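Local coordinates for DNA/RNA-binding protein Alba (Thermoplasma volcanium, PDB 4Z9E) that probably binds double-stranded DNA tightly but without sequence specificity and helps to compact the chromosome of this archaeon, at residues N5-V18 with I33-V47. Numbering follows the deposited sequence.
Sequences NIIFVGKKPTMNYV and IIKARGKTISKAVDV
Parallel strand pairing joins I6-F8 to I33-K35 at the edge of the sheet, and the loop after the first strand packs against helix 41-47. I7 N gives a nearly straight bond to I33 O (2.8 Å), and I7 O accepts from K35 N. I6 and I33 lie side by side on one face with F8 and K35; I7 and I34 take the other face, under the helices. The two strands, with helix 14-25 between them, form the beta-alpha-beta unit of the Alba fold; helix 41-55 follows the second strand. V9, compact and branched, suits the junction of sheet and helix: its CG2 meets I34 CG2 at 3.5 Å while CG1, anti to the backbone N (chi1 169°), rests on K43 CD. A lysine suits position 43, long enough to span helix to loop, with apolar methylenes for V9 and an ammonium for two carbonyls. Its CG passes T14 OG1, then the chain bends at chi3 (-88°), bringing NZ to G10 O (2.9 Å), in the carbonyl plane on a lone pair, and to K12 O (2.7 Å). A methionine in its place would probably leave both carbonyls without this donor and the loop freer to move. V47 wedges CG2 between Y17 CB (3.6 Å) and T14 CG2, fastening helix to helix through small apolar groups.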
loop_
_atom_site.group_PDB
_atom_site.type_symbol
_atom_site.label_atom_id
_atom_site.label_comp_id
_atom_site.label_asym_id
_atom_site.label_seq_id
_atom_site.Cartn_x
_atom_site.Cartn_y
_atom_site.Cartn_z
ATOM N N ASN A 5 14.249 -4.429 -14.598
ATOM C CA ASN A 5 14.458 -4.352 -13.103
ATOM C C ASN A 5 13.153 -4.013 -12.329
ATOM O O ASN A 5 13.136 -3.809 -11.087
ATOM C CB ASN A 5 15.609 -3.364 -12.763
ATOM C CG ASN A 5 16.083 -3.508 -11.314
ATOM O OD1 ASN A 5 15.835 -4.529 -10.655
ATOM N ND2 ASN A 5 16.763 -2.476 -10.800
ATOM N N ILE A 6 12.061 -3.974 -13.089
ATOM C CA ILE A 6 10.769 -3.631 -12.550
ATOM C C ILE A 6 9.840 -4.831 -12.636
ATOM O O ILE A 6 9.746 -5.492 -13.671
ATOM C CB ILE A 6 10.179 -2.407 -13.270
ATOM C CG1 ILE A 6 11.050 -1.178 -12.971
ATOM C CG2 ILE A 6 8.729 -2.179 -12.842
ATOM C CD1 ILE A 6 10.604 0.104 -13.646
ATOM N N ILE A 7 9.172 -5.117 -11.524
ATOM C CA ILE A 7 8.258 -6.237 -11.458
ATOM C C ILE A 7 6.825 -5.715 -11.358
ATOM O O ILE A 7 6.431 -5.144 -10.339
ATOM C CB ILE A 7 8.669 -7.190 -10.305
ATOM C CG1 ILE A 7 10.010 -7.846 -10.658
ATOM C CG2 ILE A 7 7.625 -8.275 -10.063
ATOM C CD1 ILE A 7 10.907 -8.145 -9.479
ATOM N N PHE A 8 6.066 -5.873 -12.444
ATOM C CA PHE A 8 4.660 -5.497 -12.448
ATOM C C PHE A 8 3.839 -6.619 -11.854
ATOM O O PHE A 8 3.706 -7.685 -12.453
ATOM C CB PHE A 8 4.176 -5.185 -13.856
ATOM C CG PHE A 8 4.791 -3.946 -14.436
ATOM C CD1 PHE A 8 4.220 -2.692 -14.189
ATOM C CD2 PHE A 8 5.960 -4.020 -15.210
ATOM C CE1 PHE A 8 4.790 -1.541 -14.710
ATOM C CE2 PHE A 8 6.542 -2.869 -15.732
ATOM C CZ PHE A 8 5.951 -1.630 -15.482
ATOM N N VAL A 9 3.268 -6.380 -10.680
ATOM C CA VAL A 9 2.547 -7.437 -10.015
ATOM C C VAL A 9 1.143 -7.488 -10.546
ATOM O O VAL A 9 0.412 -6.536 -10.408
ATOM C CB VAL A 9 2.563 -7.269 -8.492
ATOM C CG1 VAL A 9 1.585 -8.232 -7.841
ATOM C CG2 VAL A 9 3.978 -7.498 -7.992
ATOM N N GLY A 10 0.785 -8.618 -11.153
ATOM C CA GLY A 10 -0.551 -8.835 -11.707
ATOM C C GLY A 10 -1.268 -10.054 -11.140
ATOM O O GLY A 10 -1.324 -10.253 -9.911
ATOM N N LYS A 11 -1.808 -10.881 -12.036
ATOM C CA LYS A 11 -2.765 -11.918 -11.629
ATOM C C LYS A 11 -2.183 -13.296 -11.291
ATOM O O LYS A 11 -2.889 -14.111 -10.698
ATOM C CB LYS A 11 -3.942 -12.026 -12.626
ATOM C CG LYS A 11 -4.947 -10.864 -12.555
ATOM C CD LYS A 11 -5.423 -10.532 -11.125
ATOM C CE LYS A 11 -6.116 -9.170 -11.016
ATOM N NZ LYS A 11 -5.246 -7.999 -11.370
ATOM N N LYS A 12 -0.920 -13.551 -11.656
ATOM C CA LYS A 12 -0.237 -14.816 -11.311
ATOM C C LYS A 12 -0.152 -15.079 -9.786
ATOM O O LYS A 12 -0.289 -14.157 -8.982
ATOM C CB LYS A 12 1.170 -14.819 -11.897
ATOM C CG LYS A 12 1.206 -14.776 -13.411
ATOM C CD LYS A 12 2.639 -14.720 -13.900
ATOM C CE LYS A 12 2.677 -14.633 -15.418
ATOM N NZ LYS A 12 4.084 -14.720 -15.883
ATOM N N PRO A 13 0.036 -16.344 -9.376
ATOM C CA PRO A 13 0.233 -16.572 -7.946
ATOM C C PRO A 13 1.421 -15.819 -7.368
ATOM O O PRO A 13 2.444 -15.638 -8.031
ATOM C CB PRO A 13 0.437 -18.085 -7.879
ATOM C CG PRO A 13 -0.515 -18.580 -8.927
ATOM C CD PRO A 13 -0.295 -17.608 -10.066
ATOM N N THR A 14 1.241 -15.376 -6.131
ATOM C CA THR A 14 2.142 -14.458 -5.469
ATOM C C THR A 14 3.615 -14.895 -5.538
ATOM O O THR A 14 4.522 -14.049 -5.741
ATOM C CB THR A 14 1.648 -14.263 -4.012
ATOM O OG1 THR A 14 0.332 -13.713 -4.071
ATOM C CG2 THR A 14 2.514 -13.305 -3.219
ATOM N N MET A 15 3.847 -16.204 -5.401
ATOM C CA MET A 15 5.204 -16.728 -5.313
ATOM C C MET A 15 5.980 -16.542 -6.614
ATOM O O MET A 15 7.193 -16.397 -6.574
ATOM C CB MET A 15 5.209 -18.176 -4.874
ATOM C CG MET A 15 4.730 -18.376 -3.435
ATOM S SD MET A 15 5.724 -17.488 -2.228
ATOM C CE MET A 15 5.466 -18.496 -0.771
ATOM N N ASN A 16 5.289 -16.512 -7.752
ATOM C CA ASN A 16 5.946 -16.123 -9.015
ATOM C C ASN A 16 6.675 -14.815 -8.893
ATOM O O ASN A 16 7.819 -14.681 -9.332
ATOM C CB ASN A 16 4.950 -16.027 -10.178
ATOM C CG ASN A 16 4.457 -17.369 -10.598
ATOM O OD1 ASN A 16 5.109 -18.051 -11.388
ATOM N ND2 ASN A 16 3.361 -17.806 -10.006
ATOM N N TYR A 17 6.006 -13.846 -8.276
ATOM C CA TYR A 17 6.581 -12.527 -8.156
ATOM C C TYR A 17 7.696 -12.520 -7.131
ATOM O O TYR A 17 8.692 -11.826 -7.307
ATOM C CB TYR A 17 5.490 -11.505 -7.883
ATOM C CG TYR A 17 4.436 -11.474 -8.980
ATOM C CD1 TYR A 17 4.742 -11.006 -10.264
ATOM C CD2 TYR A 17 3.141 -11.921 -8.739
ATOM C CE1 TYR A 17 3.775 -10.996 -11.275
ATOM C CE2 TYR A 17 2.167 -11.910 -9.739
ATOM C CZ TYR A 17 2.481 -11.441 -10.996
ATOM O OH TYR A 17 1.484 -11.425 -11.959
ATOM N N VAL A 18 7.551 -13.324 -6.076
ATOM C CA VAL A 18 8.599 -13.422 -5.069
ATOM C C VAL A 18 9.849 -14.018 -5.727
ATOM O O VAL A 18 10.980 -13.589 -5.467
ATOM C CB VAL A 18 8.154 -14.277 -3.865
ATOM C CG1 VAL A 18 9.305 -14.479 -2.876
ATOM C CG2 VAL A 18 6.974 -13.639 -3.152
ATOM N N ILE A 33 12.267 -2.781 -7.986
ATOM C CA ILE A 33 11.034 -2.030 -7.937
ATOM C C ILE A 33 9.853 -2.968 -8.127
ATOM O O ILE A 33 9.730 -3.635 -9.157
ATOM C CB ILE A 33 10.944 -1.029 -9.109
ATOM C CG1 ILE A 33 12.177 -0.103 -9.184
ATOM C CG2 ILE A 33 9.605 -0.292 -9.084
ATOM C CD1 ILE A 33 12.184 1.067 -8.220
ATOM N N ILE A 34 8.950 -2.976 -7.161
ATOM C CA ILE A 34 7.697 -3.687 -7.324
ATOM C C ILE A 34 6.588 -2.655 -7.539
ATOM O O ILE A 34 6.487 -1.679 -6.786
ATOM C CB ILE A 34 7.391 -4.530 -6.072
ATOM C CG1 ILE A 34 8.535 -5.514 -5.812
ATOM C CG2 ILE A 34 6.056 -5.238 -6.222
ATOM C CD1 ILE A 34 8.665 -5.938 -4.362
ATOM N N LYS A 35 5.746 -2.890 -8.537
ATOM C CA LYS A 35 4.722 -1.934 -8.948
ATOM C C LYS A 35 3.381 -2.628 -9.130
ATOM O O LYS A 35 3.319 -3.684 -9.731
ATOM C CB LYS A 35 5.145 -1.243 -10.256
ATOM C CG LYS A 35 4.190 -0.165 -10.757
ATOM C CD LYS A 35 4.491 1.230 -10.186
ATOM C CE LYS A 35 3.215 2.036 -9.897
ATOM N NZ LYS A 35 2.188 1.984 -10.984
ATOM N N ALA A 36 2.309 -2.032 -8.604
ATOM C CA ALA A 36 0.965 -2.560 -8.773
ATOM C C ALA A 36 -0.094 -1.452 -8.741
ATOM O O ALA A 36 0.152 -0.374 -8.207
ATOM C CB ALA A 36 0.664 -3.587 -7.681
ATOM N N ARG A 37 -1.286 -1.756 -9.254
ATOM C CA ARG A 37 -2.394 -0.825 -9.353
ATOM C C ARG A 37 -3.675 -1.479 -8.847
ATOM O O ARG A 37 -3.883 -2.686 -9.018
ATOM C CB ARG A 37 -2.657 -0.457 -10.821
ATOM C CG ARG A 37 -1.516 0.160 -11.596
ATOM C CD ARG A 37 -2.126 0.895 -12.779
ATOM N NE ARG A 37 -1.439 0.641 -14.036
ATOM C CZ ARG A 37 -1.590 -0.466 -14.762
ATOM N NH1 ARG A 37 -2.394 -1.438 -14.344
ATOM N NH2 ARG A 37 -0.928 -0.608 -15.908
ATOM N N GLY A 38 -4.559 -0.659 -8.277
ATOM C CA GLY A 38 -5.881 -1.110 -7.880
ATOM C C GLY A 38 -5.866 -2.182 -6.800
ATOM O O GLY A 38 -5.151 -2.075 -5.821
ATOM N N LYS A 39 -6.685 -3.204 -6.997
ATOM C CA LYS A 39 -6.831 -4.306 -6.075
ATOM C C LYS A 39 -5.491 -4.957 -5.731
ATOM O O LYS A 39 -5.231 -5.249 -4.560
ATOM C CB LYS A 39 -7.810 -5.333 -6.632
ATOM C CG LYS A 39 -9.247 -4.837 -6.728
ATOM C CD LYS A 39 -10.163 -5.913 -7.318
ATOM C CE LYS A 39 -11.622 -5.458 -7.406
ATOM N NZ LYS A 39 -12.489 -6.519 -8.008
ATOM N N THR A 40 -4.617 -5.112 -6.722
ATOM C CA THR A 40 -3.376 -5.855 -6.533
ATOM C C THR A 40 -2.310 -5.147 -5.698
ATOM O O THR A 40 -1.272 -5.735 -5.382
ATOM C CB THR A 40 -2.812 -6.375 -7.875
ATOM O OG1 THR A 40 -2.884 -5.343 -8.843
ATOM C CG2 THR A 40 -3.673 -7.519 -8.382
ATOM N N ILE A 41 -2.562 -3.897 -5.320
ATOM C CA ILE A 41 -1.735 -3.227 -4.310
ATOM C C ILE A 41 -1.560 -4.092 -3.040
ATOM O O ILE A 41 -0.467 -4.132 -2.456
ATOM C CB ILE A 41 -2.294 -1.827 -3.989
ATOM C CG1 ILE A 41 -2.091 -0.910 -5.203
ATOM C CG2 ILE A 41 -1.663 -1.227 -2.737
ATOM C CD1 ILE A 41 -2.766 0.437 -5.076
ATOM N N SER A 42 -2.609 -4.809 -2.639
ATOM C CA SER A 42 -2.503 -5.777 -1.555
ATOM C C SER A 42 -1.461 -6.847 -1.843
ATOM O O SER A 42 -0.647 -7.207 -0.988
ATOM C CB SER A 42 -3.857 -6.445 -1.341
ATOM O OG SER A 42 -4.661 -5.618 -0.543
ATOM N N LYS A 43 -1.530 -7.396 -3.042
ATOM C CA LYS A 43 -0.631 -8.458 -3.421
ATOM C C LYS A 43 0.824 -7.965 -3.534
ATOM O O LYS A 43 1.747 -8.683 -3.167
ATOM C CB LYS A 43 -1.117 -9.097 -4.717
ATOM C CG LYS A 43 -0.316 -10.306 -5.158
ATOM C CD LYS A 43 -0.656 -10.738 -6.576
ATOM C CE LYS A 43 -1.817 -11.696 -6.612
ATOM N NZ LYS A 43 -1.887 -12.285 -7.976
ATOM N N ALA A 44 1.040 -6.754 -4.036
ATOM C CA ALA A 44 2.395 -6.213 -4.099
ATOM C C ALA A 44 3.017 -6.131 -2.705
ATOM O O ALA A 44 4.194 -6.426 -2.532
ATOM C CB ALA A 44 2.419 -4.850 -4.784
ATOM N N VAL A 45 2.241 -5.688 -1.724
ATOM C CA VAL A 45 2.707 -5.637 -0.328
ATOM C C VAL A 45 3.060 -7.032 0.173
ATOM O O VAL A 45 4.147 -7.221 0.712
ATOM C CB VAL A 45 1.692 -4.957 0.625
ATOM C CG1 VAL A 45 2.208 -4.976 2.063
ATOM C CG2 VAL A 45 1.469 -3.503 0.212
ATOM N N ASP A 46 2.169 -8.003 -0.031
ATOM C CA ASP A 46 2.488 -9.420 0.218
ATOM C C ASP A 46 3.823 -9.874 -0.398
ATOM O O ASP A 46 4.657 -10.488 0.302
ATOM C CB ASP A 46 1.375 -10.365 -0.287
ATOM C CG ASP A 46 0.033 -10.190 0.443
ATOM O OD1 ASP A 46 -0.048 -9.569 1.543
ATOM O OD2 ASP A 46 -0.972 -10.702 -0.111
ATOM N N VAL A 47 4.017 -9.603 -1.697
ATOM C CA VAL A 47 5.229 -10.017 -2.391
ATOM C C VAL A 47 6.444 -9.511 -1.656
ATOM O O VAL A 47 7.354 -10.273 -1.380
ATOM C CB VAL A 47 5.273 -9.543 -3.859
ATOM C CG1 VAL A 47 6.684 -9.625 -4.427
ATOM C CG2 VAL A 47 4.301 -10.352 -4.698
#